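Local coordinates for protein TetR family Transcriptional regulator (Streptococcus agalactiae 2603V/R, PDB 3KKC) that probably binds DNA as a dimeric, all-helical transcriptional regulator of the TetR family, with a predicted N-terminal helix-turn-helix, at residues A[58-63]-A[99-104]; A[149-154]-A[165-170]. One frame throughout, in Å; residues are numbered along the deposited sequence.

Contact 1: residues A[58-63]-A[99-104]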
ATOM      1  N   VAL A  58       8.780  13.408  18.338  1.00 94.76           N
ATOM      2  CA  VAL A  58       7.656  14.182  18.851  1.00 98.90           C
ATOM      3  C   VAL A  58       7.209  15.344  17.947  1.00 96.23           C
ATOM      4  O   VAL A  58       6.170  15.937  18.197  1.00 95.11           O
ATOM      5  CB  VAL A  58       7.858  14.643  20.310  1.00100.51           C
ATOM      6  CG1 VAL A  58       8.193  13.433  21.185  1.00102.77           C
ATOM      7  CG2 VAL A  58       8.935  15.700  20.393  1.00 99.99           C
ATOM      8  N   LEU A  59       7.971  15.650  16.897  1.00 94.64           N
ATOM      9  CA  LEU A  59       7.518  16.625  15.901  1.00 90.98           C
ATOM     10  C   LEU A  59       6.501  15.969  15.001  1.00 91.18           C
ATOM     11  O   LEU A  59       5.477  16.561  14.665  1.00 95.97           O
ATOM     12  CB  LEU A  59       8.654  17.136  15.016  1.00 87.82           C
ATOM     13  CG  LEU A  59       9.683  18.080  15.615  1.00 88.57           C
ATOM     14  CD1 LEU A  59      10.750  17.243  16.266  1.00 88.27           C
ATOM     15  CD2 LEU A  59      10.274  18.954  14.525  1.00 88.71           C
ATOM     16  N   LEU A  60       6.803  14.749  14.584  1.00 83.87           N
ATOM     17  CA  LEU A  60       5.883  14.005  13.751  1.00 76.59           C
ATOM     18  C   LEU A  60       4.573  13.838  14.505  1.00 75.98           C
ATOM     19  O   LEU A  60       3.483  14.081  13.963  1.00 71.41           O
ATOM     20  CB  LEU A  60       6.459  12.645  13.412  1.00 71.49           C
ATOM     21  CG  LEU A  60       5.607  12.048  12.323  1.00 73.11           C
ATOM     22  CD1 LEU A  60       5.593  13.022  11.179  1.00 73.37           C
ATOM     23  CD2 LEU A  60       6.170  10.727  11.895  1.00 80.38           C
ATOM     24  N   LYS A  61       4.698  13.437  15.767  1.00 76.14           N
ATOM     25  CA  LYS A  61       3.553  13.201  16.636  1.00 74.54           C
ATOM     26  C   LYS A  61       2.719  14.491  16.780  1.00 77.59           C
ATOM     27  O   LYS A  61       1.573  14.544  16.330  1.00 76.65           O
ATOM     28  CB  LYS A  61       4.045  12.664  17.981  1.00 69.77           C
ATOM     29  CG  LYS A  61       3.043  12.647  19.125  1.00 75.08           C
ATOM     30  CD  LYS A  61       3.780  13.024  20.429  1.00 86.64           C
ATOM     31  CE  LYS A  61       2.963  12.767  21.688  1.00 90.12           C
ATOM     32  NZ  LYS A  61       2.302  11.431  21.629  1.00 88.16           N
ATOM     33  N   GLU A  62       3.300  15.522  17.391  1.00 78.01           N
ATOM     34  CA  GLU A  62       2.693  16.855  17.420  1.00 80.61           C
ATOM     35  C   GLU A  62       2.077  17.271  16.076  1.00 79.93           C
ATOM     36  O   GLU A  62       0.880  17.545  16.007  1.00 78.11           O
ATOM     37  CB  GLU A  62       3.715  17.903  17.845  1.00 88.70           C
ATOM     38  CG  GLU A  62       4.091  17.844  19.306  1.00100.06           C
ATOM     39  CD  GLU A  62       4.581  19.179  19.815  1.00114.59           C
ATOM     40  OE1 GLU A  62       4.518  20.165  19.038  1.00120.49           O
ATOM     41  OE2 GLU A  62       5.018  19.242  20.987  1.00117.88           O
ATOM     42  N   LEU A  63       2.891  17.315  15.018  1.00 78.02           N
ATOM     43  CA  LEU A  63       2.394  17.644  13.683  1.00 76.27           C
ATOM     44  C   LEU A  63       1.094  16.885  13.365  1.00 76.38           C
ATOM     45  O   LEU A  63       0.029  17.482  13.385  1.00 88.23           O
ATOM     46  CB  LEU A  63       3.464  17.435  12.605  1.00 58.69           C
ATOM     47  CG  LEU A  63       3.015  17.675  11.157  1.00 65.41           C
ATOM     48  CD1 LEU A  63       2.425  19.047  11.031  1.00 65.73           C
ATOM     49  CD2 LEU A  63       4.158  17.513  10.155  1.00 67.93           C
ATOM     50  N   ALA A  99       0.048  15.839   2.080  1.00 71.89           N
ATOM     51  CA  ALA A  99       0.101  15.002   0.889  1.00 65.31           C
ATOM     52  C   ALA A  99       1.411  14.239   0.840  1.00 76.31           C
ATOM     53  O   ALA A  99       1.450  13.037   0.591  1.00 83.32           O
ATOM     54  CB  ALA A  99      -0.013  15.857  -0.349  1.00 56.20           C
ATOM     55  N   THR A 100       2.496  14.957   1.054  1.00 79.09           N
ATOM     56  CA  THR A 100       3.801  14.359   0.947  1.00 77.52           C
ATOM     57  C   THR A 100       3.975  13.368   2.082  1.00 79.16           C
ATOM     58  O   THR A 100       4.719  12.405   1.967  1.00 79.65           O
ATOM     59  CB  THR A 100       4.878  15.443   0.979  1.00 75.52           C
ATOM     60  OG1 THR A 100       4.546  16.436   0.002  1.00 70.66           O
ATOM     61  CG2 THR A 100       6.289  14.851   0.670  1.00 68.51           C
ATOM     62  N   LEU A 101       3.275  13.600   3.183  1.00 82.75           N
ATOM     63  CA  LEU A 101       3.396  12.716   4.332  1.00 83.78           C
ATOM     64  C   LEU A 101       2.792  11.361   3.978  1.00 78.94           C
ATOM     65  O   LEU A 101       3.353  10.321   4.306  1.00 75.78           O
ATOM     66  CB  LEU A 101       2.703  13.330   5.551  1.00 87.00           C
ATOM     67  CG  LEU A 101       3.430  13.241   6.894  1.00 88.81           C
ATOM     68  CD1 LEU A 101       4.932  13.071   6.718  1.00 86.33           C
ATOM     69  CD2 LEU A 101       3.125  14.471   7.727  1.00 90.52           C
ATOM     70  N   LEU A 102       1.661  11.399   3.272  1.00 77.98           N
ATOM     71  CA  LEU A 102       0.908  10.211   2.878  1.00 75.12           C
ATOM     72  C   LEU A 102       1.567   9.449   1.739  1.00 77.51           C
ATOM     73  O   LEU A 102       1.572   8.218   1.723  1.00 76.64           O
ATOM     74  CB  LEU A 102      -0.499  10.605   2.435  1.00 69.82           C
ATOM     75  CG  LEU A 102      -1.369   9.422   2.001  1.00 65.81           C
ATOM     76  CD1 LEU A 102      -1.799   8.614   3.220  1.00 64.88           C
ATOM     77  CD2 LEU A 102      -2.592   9.868   1.201  1.00 63.69           C
ATOM     78  N   LEU A 103       2.094  10.197   0.775  1.00 77.54           N
ATOM     79  CA  LEU A 103       2.749   9.631  -0.400  1.00 79.15           C
ATOM     80  C   LEU A 103       4.143   9.067  -0.072  1.00 82.76           C
ATOM     81  O   LEU A 103       4.728   8.311  -0.851  1.00 83.17           O
ATOM     82  CB  LEU A 103       2.884  10.712  -1.476  1.00 77.00           C
ATOM     83  CG  LEU A 103       1.913  10.779  -2.658  1.00 72.26           C
ATOM     84  CD1 LEU A 103       0.525  10.350  -2.235  1.00 72.13           C
ATOM     85  CD2 LEU A 103       1.926  12.181  -3.267  1.00 70.19           C
ATOM     86  N   SER A 104       4.677   9.469   1.074  1.00 80.05           N
ATOM     87  CA  SER A 104       6.006   9.069   1.475  1.00 77.74           C
ATOM     88  C   SER A 104       5.943   7.637   2.011  1.00 81.32           C
ATOM     89  O   SER A 104       6.980   6.977   2.192  1.00 83.89           O
ATOM     90  CB  SER A 104       6.518  10.006   2.568  1.00 72.81           C
ATOM     91  OG  SER A 104       5.869   9.728   3.801  1.00 69.58           O
TER
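Leu101, on the short helix 98-103, meets Leu63 and Leu60 of helix 57-71 where the presumed DNA-binding part of the TetR fold adjoins its C-terminal helical body. Helix 57-71 is the long connector that follows the predicted helix-turn-helix, so this leucine cluster joins regions that belong to two sequence families. The backbones stay well apart, with Leu60 CA and Leu101 CA separated by 9.8 Å, and the side chains bridge the gap. In Leu101, CB points toward helix 57-71 but stops short of it, CG carries the chain onward, and the two methyls form the tip. CD2 makes the closest approach: it lies 4.0 Å from Leu63 CD2, the two leucines meeting tip to tip. Leu101 CD1 and CD2 both lie 4.5 Å from Leu60 CD1, a looser apolar approach. Leu63 arrives there because its CG is anti to the backbone N (chi1 177°), which extends the branch into the gap. Leu63 also packs on Tyr18, Phe21 and Ile22 of helix 4-24, while Leu60 rests on Tyr108 and Leu101 on Phe109 of helix 107-129; the cluster is therefore buried among several helices. Just behind the Leu101 side chain, Ser104 OG, three residues on, which also accepts from Asp106 N, donates to Leu101 O at 2.6 Å, approaching from 40° above the carbonyl plane.

Contact 2: residues A[149-154]-A[165-170]; sequences IETLKW and EDLLKY
Thr151 OG1 hydrogen-bonds to the carbonyl O of Ser147 one turn earlier in the same helix, which satisfies the hydroxyl and gives the methyl of Thr151 to Leu167. The first torsion explains the split: at chi1 -72° OG1 lies beside the backbone N, while CG2 is anti to that N and projects across to helix 164-175. There it sits against the branched end of Leu167, 3.5 Å from CD1 and 3.9 Å from CG, with CD2 almost as near at 4.0 Å. One threonine methyl thus meets the whole fork of the leucine, and the two side chains pass alongside each other, pointing opposite ways, instead of meeting end on. Leu167 CD1 has a second neighbour from helix 137-157, CZ3 of Trp154 at 3.9 Å. The methyl reaches the indole at its rim, near the ring plane, so this is an edge contact and not packing over a face. Thr151 O lies at the rim too, 3.6 Å from Trp154 CE3. Elsewhere on this helix, Lys153 NZ forms a salt bridge with Glu150 OE2 at 3.2 Å, three residues back, and has a long, weak ion pair with Asp105. Met162, in the turn joining the two helices, touches both Trp154 and Leu167. Two consecutive helices, joined by a short connection, here cross at an incline, consistent with the C-terminal helices through which TetR-type regulators dimerise: Phe139 and Gln142 of the second subunit pack on Thr151 and Trp154. Within the chain, Leu168 turns to helix 80-93, and Leu152 packs on helices 98-103 and 107-129.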
ATOM      1  N   ILE A 149      -8.497   5.592   0.932  1.00 67.34           N
ATOM      2  CA  ILE A 149      -7.071   5.922   0.987  1.00 71.97           C
ATOM      3  C   ILE A 149      -6.398   5.770  -0.365  1.00 74.62           C
ATOM      4  O   ILE A 149      -5.636   6.643  -0.786  1.00 77.84           O
ATOM      5  CB  ILE A 149      -6.283   5.099   2.025  1.00 77.80           C
ATOM      6  CG1 ILE A 149      -6.925   5.210   3.406  1.00 83.18           C
ATOM      7  CG2 ILE A 149      -4.877   5.631   2.142  1.00 75.55           C
ATOM      8  CD1 ILE A 149      -6.241   4.388   4.442  1.00 81.61           C
ATOM      9  N   GLU A 150      -6.694   4.682  -1.062  1.00 73.44           N
ATOM     10  CA  GLU A 150      -6.079   4.452  -2.366  1.00 72.61           C
ATOM     11  C   GLU A 150      -6.590   5.381  -3.473  1.00 68.02           C
ATOM     12  O   GLU A 150      -5.809   5.853  -4.298  1.00 69.62           O
ATOM     13  CB  GLU A 150      -6.191   2.985  -2.779  1.00 77.38           C
ATOM     14  CG  GLU A 150      -4.847   2.340  -3.082  1.00 81.27           C
ATOM     15  CD  GLU A 150      -3.968   2.214  -1.850  1.00 84.84           C
ATOM     16  OE1 GLU A 150      -4.459   1.751  -0.794  1.00 84.89           O
ATOM     17  OE2 GLU A 150      -2.780   2.577  -1.940  1.00 86.24           O
ATOM     18  N   THR A 151      -7.886   5.666  -3.512  1.00 68.01           N
ATOM     19  CA  THR A 151      -8.341   6.651  -4.488  1.00 69.72           C
ATOM     20  C   THR A 151      -7.504   7.913  -4.294  1.00 70.20           C
ATOM     21  O   THR A 151      -6.906   8.429  -5.246  1.00 71.89           O
ATOM     22  CB  THR A 151      -9.842   6.978  -4.355  1.00 70.43           C
ATOM     23  OG1 THR A 151     -10.608   5.871  -4.829  1.00 72.45           O
ATOM     24  CG2 THR A 151     -10.217   8.232  -5.176  1.00 69.53           C
ATOM     25  N   LEU A 152      -7.449   8.364  -3.040  1.00 67.63           N
ATOM     26  CA  LEU A 152      -6.730   9.565  -2.611  1.00 64.85           C
ATOM     27  C   LEU A 152      -5.251   9.602  -3.046  1.00 66.43           C
ATOM     28  O   LEU A 152      -4.835  10.539  -3.727  1.00 65.15           O
ATOM     29  CB  LEU A 152      -6.868   9.699  -1.097  1.00 61.66           C
ATOM     30  CG  LEU A 152      -5.973  10.722  -0.431  1.00 69.29           C
ATOM     31  CD1 LEU A 152      -6.046  12.006  -1.203  1.00 70.78           C
ATOM     32  CD2 LEU A 152      -6.408  10.935   1.001  1.00 71.75           C
ATOM     33  N   LYS A 153      -4.472   8.578  -2.689  1.00 63.81           N
ATOM     34  CA  LYS A 153      -3.075   8.502  -3.141  1.00 66.46           C
ATOM     35  C   LYS A 153      -2.966   8.637  -4.647  1.00 66.20           C
ATOM     36  O   LYS A 153      -2.098   9.333  -5.156  1.00 70.70           O
ATOM     37  CB  LYS A 153      -2.394   7.184  -2.717  1.00 64.98           C
ATOM     38  CG  LYS A 153      -1.885   7.150  -1.292  1.00 66.16           C
ATOM     39  CD  LYS A 153      -1.800   5.718  -0.794  1.00 76.55           C
ATOM     40  CE  LYS A 153      -0.355   5.275  -0.522  1.00 85.80           C
ATOM     41  NZ  LYS A 153      -0.052   3.965  -1.178  1.00 89.09           N
ATOM     42  N   TRP A 154      -3.830   7.936  -5.367  1.00 62.11           N
ATOM     43  CA  TRP A 154      -3.735   7.905  -6.820  1.00 59.82           C
ATOM     44  C   TRP A 154      -3.929   9.338  -7.378  1.00 66.14           C
ATOM     45  O   TRP A 154      -3.193   9.798  -8.264  1.00 63.79           O
ATOM     46  CB  TRP A 154      -4.751   6.890  -7.392  1.00 52.48           C
ATOM     47  CG  TRP A 154      -5.035   7.103  -8.832  1.00 55.67           C
ATOM     48  CD1 TRP A 154      -4.339   6.590  -9.886  1.00 53.34           C
ATOM     49  CD2 TRP A 154      -6.079   7.933  -9.396  1.00 52.82           C
ATOM     50  NE1 TRP A 154      -4.886   7.043 -11.077  1.00 59.60           N
ATOM     51  CE2 TRP A 154      -5.950   7.870 -10.804  1.00 57.80           C
ATOM     52  CE3 TRP A 154      -7.097   8.718  -8.849  1.00 56.31           C
ATOM     53  CZ2 TRP A 154      -6.823   8.570 -11.689  1.00 58.91           C
ATOM     54  CZ3 TRP A 154      -7.981   9.433  -9.742  1.00 57.73           C
ATOM     55  CH2 TRP A 154      -7.824   9.342 -11.138  1.00 53.83           C
ATOM     56  N   GLU A 165     -14.302  17.953  -5.738  1.00 80.50           N
ATOM     57  CA  GLU A 165     -15.703  17.555  -5.804  1.00 83.68           C
ATOM     58  C   GLU A 165     -15.964  16.440  -6.840  1.00 78.23           C
ATOM     59  O   GLU A 165     -16.715  15.505  -6.573  1.00 71.86           O
ATOM     60  CB  GLU A 165     -16.605  18.775  -6.047  1.00 91.08           C
ATOM     61  CG  GLU A 165     -15.825  20.025  -6.432  1.00 97.45           C
ATOM     62  CD  GLU A 165     -15.637  20.983  -5.274  1.00 99.68           C
ATOM     63  OE1 GLU A 165     -14.655  21.755  -5.314  1.00 99.75           O
ATOM     64  OE2 GLU A 165     -16.474  20.970  -4.339  1.00100.27           O
ATOM     65  N   ASP A 166     -15.350  16.547  -8.013  1.00 79.09           N
ATOM     66  CA  ASP A 166     -15.367  15.445  -8.966  1.00 81.65           C
ATOM     67  C   ASP A 166     -14.860  14.124  -8.354  1.00 80.71           C
ATOM     68  O   ASP A 166     -15.504  13.089  -8.467  1.00 80.33           O
ATOM     69  CB  ASP A 166     -14.558  15.811 -10.211  1.00 87.73           C
ATOM     70  CG  ASP A 166     -15.325  16.737 -11.147  1.00 92.75           C
ATOM     71  OD1 ASP A 166     -16.546  16.882 -10.939  1.00 90.02           O
ATOM     72  OD2 ASP A 166     -14.720  17.307 -12.085  1.00 95.67           O
ATOM     73  N   LEU A 167     -13.710  14.157  -7.700  1.00 81.46           N
ATOM     74  CA  LEU A 167     -13.174  12.934  -7.119  1.00 81.18           C
ATOM     75  C   LEU A 167     -14.084  12.387  -6.019  1.00 81.71           C
ATOM     76  O   LEU A 167     -14.292  11.171  -5.916  1.00 82.37           O
ATOM     77  CB  LEU A 167     -11.756  13.151  -6.574  1.00 77.92           C
ATOM     78  CG  LEU A 167     -11.089  11.893  -6.001  1.00 76.74           C
ATOM     79  CD1 LEU A 167     -10.049  11.253  -6.972  1.00 63.07           C
ATOM     80  CD2 LEU A 167     -10.485  12.166  -4.631  1.00 76.02           C
ATOM     81  N   LEU A 168     -14.611  13.273  -5.182  1.00 79.87           N
ATOM     82  CA  LEU A 168     -15.497  12.833  -4.115  1.00 81.09           C
ATOM     83  C   LEU A 168     -16.731  12.169  -4.722  1.00 83.73           C
ATOM     84  O   LEU A 168     -17.312  11.239  -4.161  1.00 83.09           O
ATOM     85  CB  LEU A 168     -15.930  14.008  -3.253  1.00 81.35           C
ATOM     86  CG  LEU A 168     -16.855  13.533  -2.136  1.00 78.82           C
ATOM     87  CD1 LEU A 168     -16.097  12.589  -1.176  1.00 70.23           C
ATOM     88  CD2 LEU A 168     -17.488  14.715  -1.406  1.00 78.25           C
ATOM     89  N   LYS A 169     -17.113  12.663  -5.890  1.00 81.53           N
ATOM     90  CA  LYS A 169     -18.276  12.181  -6.605  1.00 82.43           C
ATOM     91  C   LYS A 169     -18.027  10.784  -7.157  1.00 80.89           C
ATOM     92  O   LYS A 169     -18.739   9.827  -6.826  1.00 80.16           O
ATOM     93  CB  LYS A 169     -18.601  13.160  -7.746  1.00 87.30           C
ATOM     94  CG  LYS A 169     -19.532  12.628  -8.825  1.00 92.56           C
ATOM     95  CD  LYS A 169     -19.530  13.533 -10.052  1.00 98.57           C
ATOM     96  CE  LYS A 169     -20.600  13.106 -11.058  1.00102.44           C
ATOM     97  NZ  LYS A 169     -20.460  13.814 -12.365  1.00103.04           N
ATOM     98  N   TYR A 170     -17.024  10.685  -8.020  1.00 83.26           N
ATOM     99  CA  TYR A 170     -16.659   9.425  -8.650  1.00 85.87           C
ATOM    100  C   TYR A 170     -16.337   8.343  -7.621  1.00 82.88           C
ATOM    101  O   TYR A 170     -16.513   7.162  -7.878  1.00 89.53           O
ATOM    102  CB  TYR A 170     -15.502   9.632  -9.629  1.00 87.62           C
ATOM    103  CG  TYR A 170     -15.897  10.519 -10.779  1.00 92.60           C
ATOM    104  CD1 TYR A 170     -17.107  10.322 -11.434  1.00 97.13           C
ATOM    105  CD2 TYR A 170     -15.078  11.555 -11.210  1.00 94.50           C
ATOM    106  CE1 TYR A 170     -17.497  11.135 -12.495  1.00101.44           C
ATOM    107  CE2 TYR A 170     -15.456  12.379 -12.276  1.00 96.52           C
ATOM    108  CZ  TYR A 170     -16.672  12.162 -12.917  1.00101.21           C
ATOM    109  OH  TYR A 170     -17.078  12.961 -13.980  1.00102.36           O
TER

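Both contacts are apolar and largely buried, but they hold different elements. Contact 1 lies nearer the middle of the chain and joins regions far apart in sequence, wholly by leucine methyls and without the second subunit. Contact 2 lies farther out, pairs two helices close in sequence, mixes a threonine methyl and an indole edge with its leucine, and is also touched by the second subunit. Helix 98-103 connects them: as Leu101 faces contact 1, Leu102 CD2 packs 3.9 Å from Leu152 CG and 3.8 Å from Lys153 CG. The centres of contacts 1 and 2 lie about 20 Å apart. One short helix thus links the connector to the helices that the second subunit packs against.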